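Long-range contacts in rusticyanin (Thiobacillus ferrooxidans, PDB 2CAL), which carries electrons from cytochrome c552 to the A-type oxidase, as a monomeric periplasmic blue copper protein of the iron respiratory chain: residues L2-E8 and G107-P112; G34-V39 and A69-V73; P49-F53 and M142-F148; T74-T78 and K118-T122; F86-K90 and I101-V105. The protein carries 1 engineered substitution. All coordinates share one frame; numbering follows the deposited sequence. Where two conformers were deposited one is given.

Contact 1. Residues L2-E8 and G107-P112; sequences LDTTWKE and GTGFSP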
# COMPACT_ATOMS: atom_id res chain seq x y z
N LEU A 2 -9.81 -7.31 9.09
CA LEU A 2 -8.70 -7.04 8.19
C LEU A 2 -8.41 -8.25 7.28
O LEU A 2 -8.74 -9.37 7.67
CB LEU A 2 -7.40 -6.69 8.93
CG LEU A 2 -7.38 -5.39 9.72
CD1 LEU A 2 -6.12 -5.24 10.59
CD2 LEU A 2 -7.52 -4.20 8.79
N ASP A 3 -7.77 -8.03 6.13
CA ASP A 3 -7.30 -9.10 5.27
C ASP A 3 -6.03 -9.67 5.89
O ASP A 3 -4.99 -8.98 6.00
CB ASP A 3 -7.03 -8.55 3.87
CG ASP A 3 -6.31 -9.52 2.93
OD1 ASP A 3 -6.26 -10.73 3.22
OD2 ASP A 3 -5.86 -8.98 1.88
N THR A 4 -6.09 -10.96 6.24
CA THR A 4 -4.97 -11.62 6.90
C THR A 4 -4.68 -12.92 6.16
O THR A 4 -4.09 -13.85 6.72
CB THR A 4 -5.26 -11.95 8.37
OG1 THR A 4 -6.45 -12.75 8.43
CG2 THR A 4 -5.45 -10.68 9.20
N THR A 5 -5.03 -13.01 4.89
CA THR A 5 -4.70 -14.16 4.06
C THR A 5 -3.63 -13.85 3.02
O THR A 5 -3.81 -12.88 2.28
CB THR A 5 -5.98 -14.62 3.36
OG1 THR A 5 -6.96 -14.93 4.38
CG2 THR A 5 -5.73 -15.94 2.65
N TRP A 6 -2.60 -14.63 2.97
CA TRP A 6 -1.40 -14.29 2.25
C TRP A 6 -0.96 -15.45 1.35
O TRP A 6 -1.16 -16.61 1.65
CB TRP A 6 -0.22 -13.94 3.16
CG TRP A 6 -0.59 -12.79 4.07
CD1 TRP A 6 -1.26 -12.93 5.27
CD2 TRP A 6 -0.36 -11.40 3.88
NE1 TRP A 6 -1.44 -11.67 5.81
CE2 TRP A 6 -0.90 -10.71 5.00
CE3 TRP A 6 0.28 -10.65 2.88
CZ2 TRP A 6 -0.83 -9.33 5.12
CZ3 TRP A 6 0.35 -9.25 3.00
CH2 TRP A 6 -0.21 -8.62 4.15
N LYS A 7 -0.35 -15.11 0.22
CA LYS A 7 0.28 -16.03 -0.71
C LYS A 7 1.78 -15.68 -0.78
O LYS A 7 2.22 -14.64 -0.28
CB LYS A 7 -0.42 -15.98 -2.06
CG LYS A 7 -1.82 -16.46 -2.12
CD LYS A 7 -2.43 -16.42 -3.53
CE LYS A 7 -3.58 -15.44 -3.57
NZ LYS A 7 -4.55 -15.68 -4.68
N GLU A 8 2.58 -16.55 -1.39
CA GLU A 8 4.02 -16.28 -1.49
C GLU A 8 4.45 -16.16 -2.95
O GLU A 8 3.93 -16.90 -3.78
CB GLU A 8 4.83 -17.39 -0.79
CG GLU A 8 4.55 -17.35 0.73
CD GLU A 8 5.25 -16.27 1.54
OE1 GLU A 8 6.29 -15.73 1.07
OE2 GLU A 8 4.81 -15.91 2.68
N GLY A 107 -7.90 -2.93 4.42
CA GLY A 107 -6.47 -3.12 4.58
C GLY A 107 -6.10 -4.49 5.13
O GLY A 107 -6.98 -5.34 5.25
N THR A 108 -4.82 -4.60 5.45
CA THR A 108 -4.27 -5.89 5.82
C THR A 108 -3.84 -5.95 7.30
O THR A 108 -3.62 -4.92 7.96
CB THR A 108 -3.03 -6.21 4.94
OG1 THR A 108 -1.87 -5.45 5.36
CG2 THR A 108 -3.27 -5.81 3.49
N GLY A 109 -3.70 -7.17 7.78
CA GLY A 109 -2.93 -7.37 9.01
C GLY A 109 -1.45 -7.21 8.64
O GLY A 109 -0.99 -6.77 7.57
N PHE A 110 -0.63 -7.66 9.60
CA PHE A 110 0.80 -7.68 9.41
C PHE A 110 1.14 -8.79 8.40
O PHE A 110 0.64 -9.90 8.45
CB PHE A 110 1.52 -7.91 10.76
CG PHE A 110 1.29 -6.70 11.65
CD1 PHE A 110 1.72 -5.46 11.36
CD2 PHE A 110 0.56 -6.86 12.84
CE1 PHE A 110 1.50 -4.33 12.15
CE2 PHE A 110 0.34 -5.75 13.63
CZ PHE A 110 0.79 -4.49 13.33
N SER A 111 2.04 -8.45 7.50
CA SER A 111 2.43 -9.42 6.46
C SER A 111 3.44 -10.43 6.97
O SER A 111 4.23 -10.14 7.89
CB SER A 111 3.06 -8.66 5.29
OG SER A 111 4.21 -7.93 5.65
N PRO A 112 3.52 -11.60 6.32
CA PRO A 112 4.64 -12.51 6.57
C PRO A 112 5.95 -11.78 6.28
O PRO A 112 6.10 -11.01 5.32
CB PRO A 112 4.45 -13.65 5.55
CG PRO A 112 3.00 -13.57 5.10
CD PRO A 112 2.62 -12.13 5.28
O HOH W 1 -2.00 -10.63 8.49

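Contact 2. Residues G34-V39 and A69-V73; sequences GKTVHV and ATVDV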
# COMPACT_ATOMS: atom_id res chain seq x y z
N GLY A 34 -10.99 4.36 -14.88
CA GLY A 34 -11.77 3.21 -15.24
C GLY A 34 -12.73 2.71 -14.18
O GLY A 34 -12.77 3.28 -13.06
N LYS A 35 -13.48 1.67 -14.49
CA LYS A 35 -14.48 1.11 -13.58
C LYS A 35 -13.84 0.36 -12.42
O LYS A 35 -14.32 0.52 -11.30
CB LYS A 35 -15.42 0.16 -14.33
CG LYS A 35 -16.27 0.93 -15.33
CD LYS A 35 -17.19 0.09 -16.20
CE LYS A 35 -18.64 0.55 -16.07
NZ LYS A 35 -19.24 1.15 -17.30
N THR A 36 -12.81 -0.39 -12.70
CA THR A 36 -11.98 -1.05 -11.70
C THR A 36 -10.55 -0.58 -11.94
O THR A 36 -10.06 -0.62 -13.08
CB THR A 36 -12.08 -2.57 -11.79
OG1 THR A 36 -13.46 -2.96 -11.61
CG2 THR A 36 -11.26 -3.28 -10.71
N VAL A 37 -9.86 -0.13 -10.89
CA VAL A 37 -8.46 0.29 -10.95
C VAL A 37 -7.61 -0.68 -10.12
O VAL A 37 -8.13 -1.31 -9.19
CB VAL A 37 -8.29 1.74 -10.54
CG1 VAL A 37 -9.26 2.62 -11.35
CG2 VAL A 37 -8.54 1.94 -9.03
N HIS A 38 -6.36 -0.82 -10.51
CA HIS A 38 -5.47 -1.83 -9.90
C HIS A 38 -4.26 -1.14 -9.33
O HIS A 38 -3.41 -0.65 -10.07
CB HIS A 38 -5.12 -2.87 -10.96
CG HIS A 38 -6.36 -3.40 -11.65
ND1 HIS A 38 -7.00 -4.58 -11.28
CD2 HIS A 38 -7.09 -2.94 -12.68
CE1 HIS A 38 -8.07 -4.79 -12.04
NE2 HIS A 38 -8.14 -3.78 -12.91
N VAL A 39 -4.21 -1.05 -8.00
CA VAL A 39 -3.13 -0.44 -7.24
C VAL A 39 -2.18 -1.56 -6.79
O VAL A 39 -2.66 -2.48 -6.10
CB VAL A 39 -3.67 0.30 -6.03
CG1 VAL A 39 -2.52 0.88 -5.20
CG2 VAL A 39 -4.65 1.41 -6.44
N ALA A 69 -15.17 4.15 -8.46
CA ALA A 69 -14.37 3.04 -8.96
C ALA A 69 -14.24 1.95 -7.91
O ALA A 69 -14.17 2.20 -6.69
CB ALA A 69 -12.98 3.51 -9.35
N THR A 70 -14.17 0.71 -8.39
CA THR A 70 -13.68 -0.41 -7.59
C THR A 70 -12.16 -0.36 -7.53
O THR A 70 -11.54 -0.23 -8.57
CB THR A 70 -14.14 -1.74 -8.18
OG1 THR A 70 -15.58 -1.74 -8.19
CG2 THR A 70 -13.66 -2.92 -7.36
N VAL A 71 -11.59 -0.46 -6.35
CA VAL A 71 -10.14 -0.36 -6.17
C VAL A 71 -9.66 -1.76 -5.75
O VAL A 71 -10.00 -2.25 -4.68
CB VAL A 71 -9.72 0.71 -5.15
CG1 VAL A 71 -8.18 0.83 -5.13
CG2 VAL A 71 -10.35 2.06 -5.43
N ASP A 72 -8.87 -2.40 -6.61
CA ASP A 72 -8.29 -3.70 -6.29
C ASP A 72 -6.85 -3.42 -5.91
O ASP A 72 -6.03 -2.96 -6.73
CB ASP A 72 -8.37 -4.62 -7.50
CG ASP A 72 -9.76 -5.14 -7.77
OD1 ASP A 72 -10.72 -5.04 -6.96
OD2 ASP A 72 -9.92 -5.71 -8.88
N VAL A 73 -6.55 -3.65 -4.64
CA VAL A 73 -5.22 -3.40 -4.08
C VAL A 73 -4.48 -4.75 -3.97
O VAL A 73 -4.99 -5.71 -3.39
CB VAL A 73 -5.27 -2.74 -2.70
CG1 VAL A 73 -3.86 -2.44 -2.20
CG2 VAL A 73 -6.08 -1.44 -2.79

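Contact 3. Residues P49-F53 and M142-F148; sequences PFPSF and MAATGMF. Engineered in segment 142-148: Met142 (natural residue His). With CU1 (copper (I) ion), chain B.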
# COMPACT_ATOMS: atom_id res chain seq x y z
N PRO A 49 14.08 4.29 0.01
CA PRO A 49 14.22 4.72 1.39
C PRO A 49 13.36 3.92 2.35
O PRO A 49 12.19 3.64 2.22
CB PRO A 49 13.76 6.19 1.33
CG PRO A 49 13.96 6.63 -0.07
CD PRO A 49 13.68 5.40 -0.88
N PHE A 50 14.04 3.54 3.45
CA PHE A 50 13.38 2.90 4.56
C PHE A 50 12.90 3.95 5.57
O PHE A 50 13.71 4.77 5.99
CB PHE A 50 14.28 1.92 5.36
CG PHE A 50 13.64 1.20 6.54
CD1 PHE A 50 13.74 1.75 7.82
CD2 PHE A 50 12.97 -0.02 6.53
CE1 PHE A 50 13.21 1.21 8.96
CE2 PHE A 50 12.38 -0.57 7.68
CZ PHE A 50 12.50 0.02 8.89
N PRO A 51 11.69 3.86 6.11
CA PRO A 51 10.56 3.03 5.71
C PRO A 51 9.64 3.74 4.76
O PRO A 51 9.28 4.91 4.93
CB PRO A 51 9.85 2.75 7.06
CG PRO A 51 10.01 4.06 7.77
CD PRO A 51 11.33 4.63 7.34
N SER A 52 9.17 3.05 3.72
CA SER A 52 8.31 3.67 2.70
C SER A 52 7.55 2.60 1.96
O SER A 52 7.89 1.40 1.95
CB SER A 52 9.10 4.50 1.71
OG SER A 52 9.92 3.66 0.85
N PHE A 53 6.46 3.02 1.31
CA PHE A 53 5.75 2.25 0.31
C PHE A 53 6.13 2.73 -1.11
O PHE A 53 6.27 3.95 -1.28
CB PHE A 53 4.23 2.43 0.44
CG PHE A 53 3.61 1.94 1.73
CD1 PHE A 53 3.40 0.58 1.93
CD2 PHE A 53 3.24 2.84 2.73
CE1 PHE A 53 2.75 0.14 3.09
CE2 PHE A 53 2.59 2.42 3.87
CZ PHE A 53 2.35 1.06 4.04
N MET A 142 6.92 3.06 12.30
CA MET A 142 7.11 3.24 10.88
C MET A 142 6.36 4.44 10.29
O MET A 142 6.93 5.25 9.57
CB MET A 142 6.69 1.98 10.14
CG MET A 142 7.53 0.74 10.45
SD MET A 142 9.25 0.80 10.01
CE MET A 142 10.05 1.27 11.55
N ALA A 143 5.07 4.56 10.64
CA ALA A 143 4.31 5.73 10.16
C ALA A 143 4.87 7.02 10.73
O ALA A 143 4.88 8.02 10.03
CB ALA A 143 2.85 5.52 10.53
N ALA A 144 5.35 7.02 11.96
CA ALA A 144 5.95 8.17 12.61
C ALA A 144 7.19 8.62 11.91
O ALA A 144 7.58 9.78 12.00
CB ALA A 144 6.28 7.80 14.07
N THR A 145 7.84 7.70 11.17
CA THR A 145 9.07 8.02 10.46
C THR A 145 8.87 8.00 8.94
O THR A 145 9.84 7.94 8.19
CB THR A 145 10.24 7.12 10.88
OG1 THR A 145 9.93 5.74 10.72
CG2 THR A 145 10.52 7.28 12.36
N GLY A 146 7.60 8.07 8.50
CA GLY A 146 7.31 8.44 7.11
C GLY A 146 6.67 7.35 6.30
O GLY A 146 6.47 7.57 5.08
N MET A 147 6.32 6.20 6.87
CA MET A 147 5.76 5.12 6.06
C MET A 147 4.23 5.22 5.92
O MET A 147 3.41 4.56 6.57
CB MET A 147 6.14 3.75 6.62
CG MET A 147 5.86 2.63 5.62
SD MET A 147 6.60 1.05 6.10
CE MET A 147 6.14 0.02 4.65
N PHE A 148 3.86 6.17 5.04
CA PHE A 148 2.45 6.46 4.76
C PHE A 148 2.39 7.28 3.48
O PHE A 148 3.37 7.97 3.14
CB PHE A 148 1.74 7.22 5.93
CG PHE A 148 2.23 8.64 6.15
CD1 PHE A 148 3.30 8.86 7.04
CD2 PHE A 148 1.71 9.74 5.49
CE1 PHE A 148 3.77 10.13 7.23
CE2 PHE A 148 2.17 11.02 5.71
CZ PHE A 148 3.22 11.20 6.57
CU CU1 B . 6.01 -0.73 7.76

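Contact 4. Residues T74-T78 and K118-T122; sequences TFINT and KFGYT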
# COMPACT_ATOMS: atom_id res chain seq x y z
N THR A 74 -3.27 -4.77 -4.47
CA THR A 74 -2.31 -5.85 -4.23
C THR A 74 -1.18 -5.26 -3.39
O THR A 74 -0.66 -4.19 -3.73
CB THR A 74 -1.71 -6.36 -5.55
OG1 THR A 74 -2.78 -6.78 -6.42
CG2 THR A 74 -0.80 -7.55 -5.29
N PHE A 75 -0.89 -5.88 -2.25
CA PHE A 75 0.18 -5.42 -1.37
C PHE A 75 1.21 -6.52 -1.17
O PHE A 75 0.84 -7.66 -0.84
CB PHE A 75 -0.40 -4.99 -0.00
CG PHE A 75 0.69 -4.64 1.01
CD1 PHE A 75 1.62 -3.66 0.80
CD2 PHE A 75 0.76 -5.36 2.20
CE1 PHE A 75 2.60 -3.35 1.71
CE2 PHE A 75 1.74 -5.07 3.15
CZ PHE A 75 2.66 -4.09 2.89
N ILE A 76 2.45 -6.18 -1.44
CA ILE A 76 3.60 -7.08 -1.39
C ILE A 76 4.61 -6.58 -0.38
O ILE A 76 5.00 -5.43 -0.44
CB ILE A 76 4.26 -7.18 -2.81
CG1 ILE A 76 3.25 -7.47 -3.93
CG2 ILE A 76 5.39 -8.20 -2.77
CD1 ILE A 76 3.79 -7.10 -5.29
N ASN A 77 5.05 -7.45 0.51
CA ASN A 77 6.11 -7.06 1.44
C ASN A 77 7.46 -7.59 0.98
O ASN A 77 7.74 -8.79 1.15
CB ASN A 77 5.83 -7.56 2.86
CG ASN A 77 6.92 -7.24 3.84
OD1 ASN A 77 7.07 -7.96 4.89
ND2 ASN A 77 7.72 -6.25 3.58
N THR A 78 8.30 -6.71 0.45
CA THR A 78 9.63 -7.07 -0.00
C THR A 78 10.73 -6.76 1.01
O THR A 78 11.91 -6.94 0.70
CB THR A 78 9.96 -6.35 -1.36
OG1 THR A 78 9.60 -4.95 -1.30
CG2 THR A 78 9.13 -7.04 -2.44
N LYS A 118 11.24 -16.06 -0.97
CA LYS A 118 9.92 -15.60 -1.41
C LYS A 118 9.40 -14.46 -0.52
O LYS A 118 9.99 -14.14 0.53
CB LYS A 118 8.96 -16.79 -1.45
CG LYS A 118 9.42 -17.69 -2.64
CD LYS A 118 8.48 -18.87 -2.69
CE LYS A 118 8.64 -19.74 -1.42
NZ LYS A 118 7.99 -21.07 -1.79
N PHE A 119 8.33 -13.85 -0.98
CA PHE A 119 7.74 -12.65 -0.43
C PHE A 119 6.25 -12.85 -0.27
O PHE A 119 5.58 -13.32 -1.21
CB PHE A 119 8.04 -11.44 -1.34
CG PHE A 119 9.53 -11.24 -1.57
CD1 PHE A 119 10.11 -11.81 -2.70
CD2 PHE A 119 10.31 -10.58 -0.63
CE1 PHE A 119 11.48 -11.69 -2.86
CE2 PHE A 119 11.66 -10.43 -0.84
CZ PHE A 119 12.25 -10.98 -1.97
N GLY A 120 5.72 -12.45 0.86
CA GLY A 120 4.26 -12.53 1.05
C GLY A 120 3.54 -11.38 0.38
O GLY A 120 3.99 -10.24 0.30
N TYR A 121 2.33 -11.71 -0.13
CA TYR A 121 1.48 -10.68 -0.74
C TYR A 121 0.02 -11.11 -0.52
O TYR A 121 -0.33 -12.25 -0.23
CB TYR A 121 1.81 -10.47 -2.21
CG TYR A 121 1.31 -11.58 -3.11
CD1 TYR A 121 2.01 -12.77 -3.27
CD2 TYR A 121 0.12 -11.42 -3.80
CE1 TYR A 121 1.54 -13.77 -4.10
CE2 TYR A 121 -0.34 -12.43 -4.63
CZ TYR A 121 0.35 -13.60 -4.78
OH TYR A 121 -0.18 -14.56 -5.62
N THR A 122 -0.84 -10.10 -0.72
CA THR A 122 -2.30 -10.29 -0.62
C THR A 122 -3.03 -9.31 -1.52
O THR A 122 -2.45 -8.33 -2.02
CB THR A 122 -2.74 -10.14 0.85
OG1 THR A 122 -4.09 -10.64 0.97
CG2 THR A 122 -2.71 -8.74 1.36
O HOH W 2 7.26 -11.03 2.74

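Contact 5. Residues F86-K90 and I101-V105; sequences FDITK and IDPIV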
# COMPACT_ATOMS: atom_id res chain seq x y z
N PHE A 86 -0.50 -2.67 5.31
CA PHE A 86 -1.05 -1.65 4.41
C PHE A 86 -2.48 -1.44 4.86
O PHE A 86 -3.36 -2.24 4.55
CB PHE A 86 -0.93 -2.09 2.93
CG PHE A 86 -1.36 -1.03 1.93
CD1 PHE A 86 -0.39 -0.29 1.25
CD2 PHE A 86 -2.72 -0.79 1.64
CE1 PHE A 86 -0.79 0.65 0.32
CE2 PHE A 86 -3.11 0.15 0.70
CZ PHE A 86 -2.11 0.86 0.06
N ASP A 87 -2.75 -0.35 5.54
CA ASP A 87 -4.03 -0.08 6.14
C ASP A 87 -4.51 1.30 5.75
O ASP A 87 -3.80 2.28 5.90
CB ASP A 87 -3.93 -0.21 7.67
CG ASP A 87 -3.62 -1.65 8.05
OD1 ASP A 87 -4.43 -2.54 7.68
OD2 ASP A 87 -2.58 -1.81 8.75
N ILE A 88 -5.75 1.33 5.22
CA ILE A 88 -6.32 2.60 4.78
C ILE A 88 -7.21 3.16 5.90
O ILE A 88 -8.05 2.45 6.43
CB ILE A 88 -7.12 2.45 3.47
CG1 ILE A 88 -6.23 1.78 2.39
CG2 ILE A 88 -7.67 3.77 2.99
CD1 ILE A 88 -6.97 1.46 1.09
N THR A 89 -7.03 4.45 6.16
CA THR A 89 -7.72 5.17 7.24
C THR A 89 -8.06 6.56 6.76
O THR A 89 -7.43 7.10 5.85
CB THR A 89 -6.80 5.21 8.48
OG1 THR A 89 -7.51 5.95 9.55
CG2 THR A 89 -5.48 5.88 8.21
N LYS A 90 -9.06 7.18 7.43
CA LYS A 90 -9.29 8.60 7.22
C LYS A 90 -8.39 9.47 8.06
O LYS A 90 -8.41 10.68 7.88
CB LYS A 90 -10.78 8.95 7.47
CG LYS A 90 -11.72 8.12 6.57
CD LYS A 90 -13.19 8.58 6.68
CE LYS A 90 -14.10 7.59 5.97
NZ LYS A 90 -15.53 8.00 5.83
N ILE A 101 -5.48 4.86 14.38
CA ILE A 101 -6.03 5.07 13.02
C ILE A 101 -7.35 4.38 12.81
O ILE A 101 -7.92 4.36 11.72
CB ILE A 101 -5.01 4.63 11.94
CG1 ILE A 101 -4.68 3.14 11.98
CG2 ILE A 101 -3.79 5.56 12.00
CD1 ILE A 101 -3.94 2.63 10.72
N ASP A 102 -7.96 3.76 13.83
CA ASP A 102 -9.23 3.07 13.64
C ASP A 102 -10.31 4.12 13.42
O ASP A 102 -10.23 5.22 13.99
CB ASP A 102 -9.53 2.15 14.84
CG ASP A 102 -8.69 0.86 14.91
OD1 ASP A 102 -8.00 0.50 13.93
OD2 ASP A 102 -8.77 0.09 15.86
N PRO A 103 -11.35 3.82 12.66
CA PRO A 103 -11.49 2.55 11.97
C PRO A 103 -10.65 2.47 10.69
O PRO A 103 -10.51 3.41 9.92
CB PRO A 103 -12.99 2.48 11.63
CG PRO A 103 -13.49 3.85 11.78
CD PRO A 103 -12.52 4.71 12.50
N ILE A 104 -10.13 1.26 10.49
CA ILE A 104 -9.43 0.94 9.24
C ILE A 104 -10.52 0.55 8.24
O ILE A 104 -11.31 -0.37 8.45
CB ILE A 104 -8.37 -0.14 9.43
CG1 ILE A 104 -7.22 0.31 10.33
CG2 ILE A 104 -7.83 -0.59 8.06
CD1 ILE A 104 -6.39 -0.78 10.92
N VAL A 105 -10.59 1.35 7.17
CA VAL A 105 -11.70 1.16 6.24
C VAL A 105 -11.49 -0.03 5.30
O VAL A 105 -12.45 -0.60 4.82
CB VAL A 105 -12.04 2.42 5.44
CG1 VAL A 105 -12.40 3.57 6.39
CG2 VAL A 105 -10.93 2.87 4.51
O HOH W 3 -10.83 6.00 9.48

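Contact 1. Residues L2-E8 and G107-P112
Asp3 and Thr108 form an isolated backbone bridge, defined by two hydrogen bonds. Asp3 N donates to Gly107 O at 2.9 Å, in the carbonyl plane and nearly straight (171°). Asp3 O accepts from Gly109 N at 2.8 Å, with the donor standing above its carbonyl plane. Both carboxylate oxygens of Asp3 are engaged: OD1 takes Thr5 N on its anti side, closing an Asx turn, and OD2 bonds to Thr122 of strand 119-126. The Trp6 NE1 proton goes to a water at 2.9 Å, which in turn donates to Phe110 O. With CG anti to the carbonyl carbon (chi1 -58°), the indole is directed at 107-112. Ser111 CA sits 3.7 Å from the centroid of the six-membered ring of Trp6 and Pro112 CD 3.6 Å from that of the five-membered ring, both CH-pi contacts on one face. A leucine in place of Trp6 would probably leave Phe110 O without its water link to the N-terminal segment and Pro112 without a flat surface. Ser111 OG is bonded to the carbonyl of the copper ligand His84. Backbone polarity thus fixes the Asp3 end, while CH-pi packing and one water bridge hold the part around Trp6.

Contact 2. Residues G34-V39 and A69-V73
Thr36 and Thr70 stand side by side and point the same way, with Thr36 OG1 3.7 Å from Thr70 CB. Two residues along, His38 and Asp72 repeat the arrangement on the same face of the sheet, but their flat groups are turned strongly against each other, the imidazole and carboxylate planes lying 71° apart. His38 ND1 stays 3.9 Å from Asp72 OD2, too far for a hydrogen bond. The Asp72 carboxylate slants instead across the methyl of Thr36: with Thr36 CG2 anti to its own backbone N, that methyl meets Asp72 OD2 at 3.3 Å. The other oxygen, OD1, is bonded to Thr125 of strand 119-126. These pairs belong to two adjacent parallel strands of one sheet in the cupredoxin beta sandwich, 36-43 and 70-77, whose axes here are 4.7 Å apart and inclined by 24°. The register is regular, each residue facing the one 34 positions on. Asp72 N to Val37 O (2.9 Å, 173°) is the straightest of the four backbone bonds. On the opposite face the strand residues of these two segments are all valines: Val37, Val39, Val71 and Val73. Val71 is placed so that its CG1 meets Val39 CG2 at 3.8 Å, the two crossing at a slant, while its CG2 lies 4.0 Å from Val37 CG2. From the facing sheet, Leu63 and Ile65 of strand 62-65 touch Val39 and Val71 respectively, and Tyr32 packs against Val37 and Val39. Ala69 CB, just before the strand, rests 3.7 Å from Gly34 O.

Contact 3. Residues P49-F53 and M142-F148
The Phe53 ring carries the methyl end of Met147 on one face: Met147 CE lies 3.9 Å from the ring centroid and 17° off its normal, a CH-pi contact. The setting is the type 1 copper site of a cupredoxin. The sulfur of Met147 stands farther above the same ring, as a Met-aromatic neighbour, and Phe148 N lies at its edge. The Phe50 ring is covered over its centre by CB of the next residue, Pro51, which follows a cis peptide bond. In one of its two conformers, Met142 SD approaches that ring obliquely, 48° off the normal, a second Met-aromatic contact, with Phe50 CZ 3.5 Å from the sulfur. Met147 SD binds the copper(I) ion at 2.5 Å, and His84 and Cys137 complete the ligands seen. Met147 CG is anti to the backbone N (chi1 -166°) and the chain beyond is extended, which carries the sulfur to the metal. Met142 is an engineered replacement of the natural histidine, probably a copper ligand in the unaltered protein. In that same conformer its bent chain turns SD away from the copper and against Pro51 CB at 3.6 Å, while its CG stays 3.4 Å from the metal. Phe86 meets Phe53 edge-to-face and the Tyr135 ring meets it too, placing the methionine ligand against a group of aromatic rings. No hydrogen bond joins 49-53 to 142-148; the ligand loop has its own. Met142 O accepts from Met147 N at 2.9 Å and from Thr145 N at 3.1 Å, the two reaching it from opposite faces of its plane.

Contact 4. Residues T74-T78 and K118-T122
Thr122 O receives two hydrogens from the neighbouring strand: Phe75 N donates at 2.9 Å, and the CA-H of Thr74 adds a weaker contact. Phe75 O accepts from Thr122 N at 3.0 Å, with a weaker CA-H...O contact from Tyr121 CA. Phe75 and Thr122 are therefore an antiparallel hydrogen-bonded pair, and Ile76 and Tyr121, next along, a non-hydrogen-bonded one. On that latter face Ile76 CG1 packs against Tyr121 CB at 3.7 Å; Met17 of helix 11-18 touches both residues. Asn77 N still reaches Gly120 O, almost straight at 170°, but the return bond is absent. A water takes its place, donating to Asn77 O and accepting from Gly120 N, each at 2.8 Å. The CA atoms are 5.8 Å apart at Asn77 and Gly120, where the water is inserted. Beyond this point Thr78 CG2 lies over a face of the Phe119 ring, and Asn77 O borders the ring's edge. Strands 70-77 and 119-126 are neighbours in the cupredoxin sheet that brings Asn77 close to the copper ligand His84. Direct bonds thus lock the Phe75 end, and the bridging water is consistent with hydration letting the strands part near Thr78 with both backbone groups still satisfied.

Contact 5. Residues F86-K90 and I101-V105
Thr89 OG1 donates to Ile101 O at 2.7 Å, in the carbonyl plane and on a lone pair. The hydroxyl is anti to the backbone N (chi1 180°), which directs it at Ile101 O, and it also accepts from Lys91 N. A valine here would probably leave Ile101 O and Lys91 N without this partner and the loop less firmly tied. The second direct bond runs from Val105 N to Ile88 O at 2.9 Å, with a bent angle of 146°. Round that carbonyl two methyls gather, Ile104 CG2 and Val105 CG2, each 3.5 Å from Ile88 O. Val105 CG2 also meets Ile88 CG2 at 3.7 Å, the side chains crossing at about a right angle. Farther out, Ile104 CG2 packs against Asp87 CB at 3.9 Å, the Asp87 carboxylate being bonded to Ser85. A water accepts from Lys90 N and donates to Pro103 O at 2.6 Å, linking the segments where Pro103 follows a cis peptide bond. Strand 87-89 forms an edge of its cupredoxin sheet: its inner neighbour is strand 131-136, bonded through Thr89 and Tyr134, while Ile88 and Val105 both reach Trp126 of strand 119-126 in the facing sheet.

Overall arrangement
Contacts 2 and 4 share strand 70-77, which lies between strands 36-43 and 119-126 in one sheet of the cupredoxin sandwich; their centres are 18 Å apart and they come in series along the chain. Contact 1 adds the N-terminal segment beside strand 119-126, its centre 8 Å from that of contact 4. Contact 5 lies at the edge of the other sheet, nested within the loops closed by contacts 1, 3 and 4. The centres of contact 3, at the copper, and contact 2 are about 24 Å apart, on opposite sides of the chain's centre. Phe53, Phe75 and Phe86 touch one another between contacts 3, 4 and 5, so the segment beside the copper and both sheets meet at a shared group of phenylalanine rings.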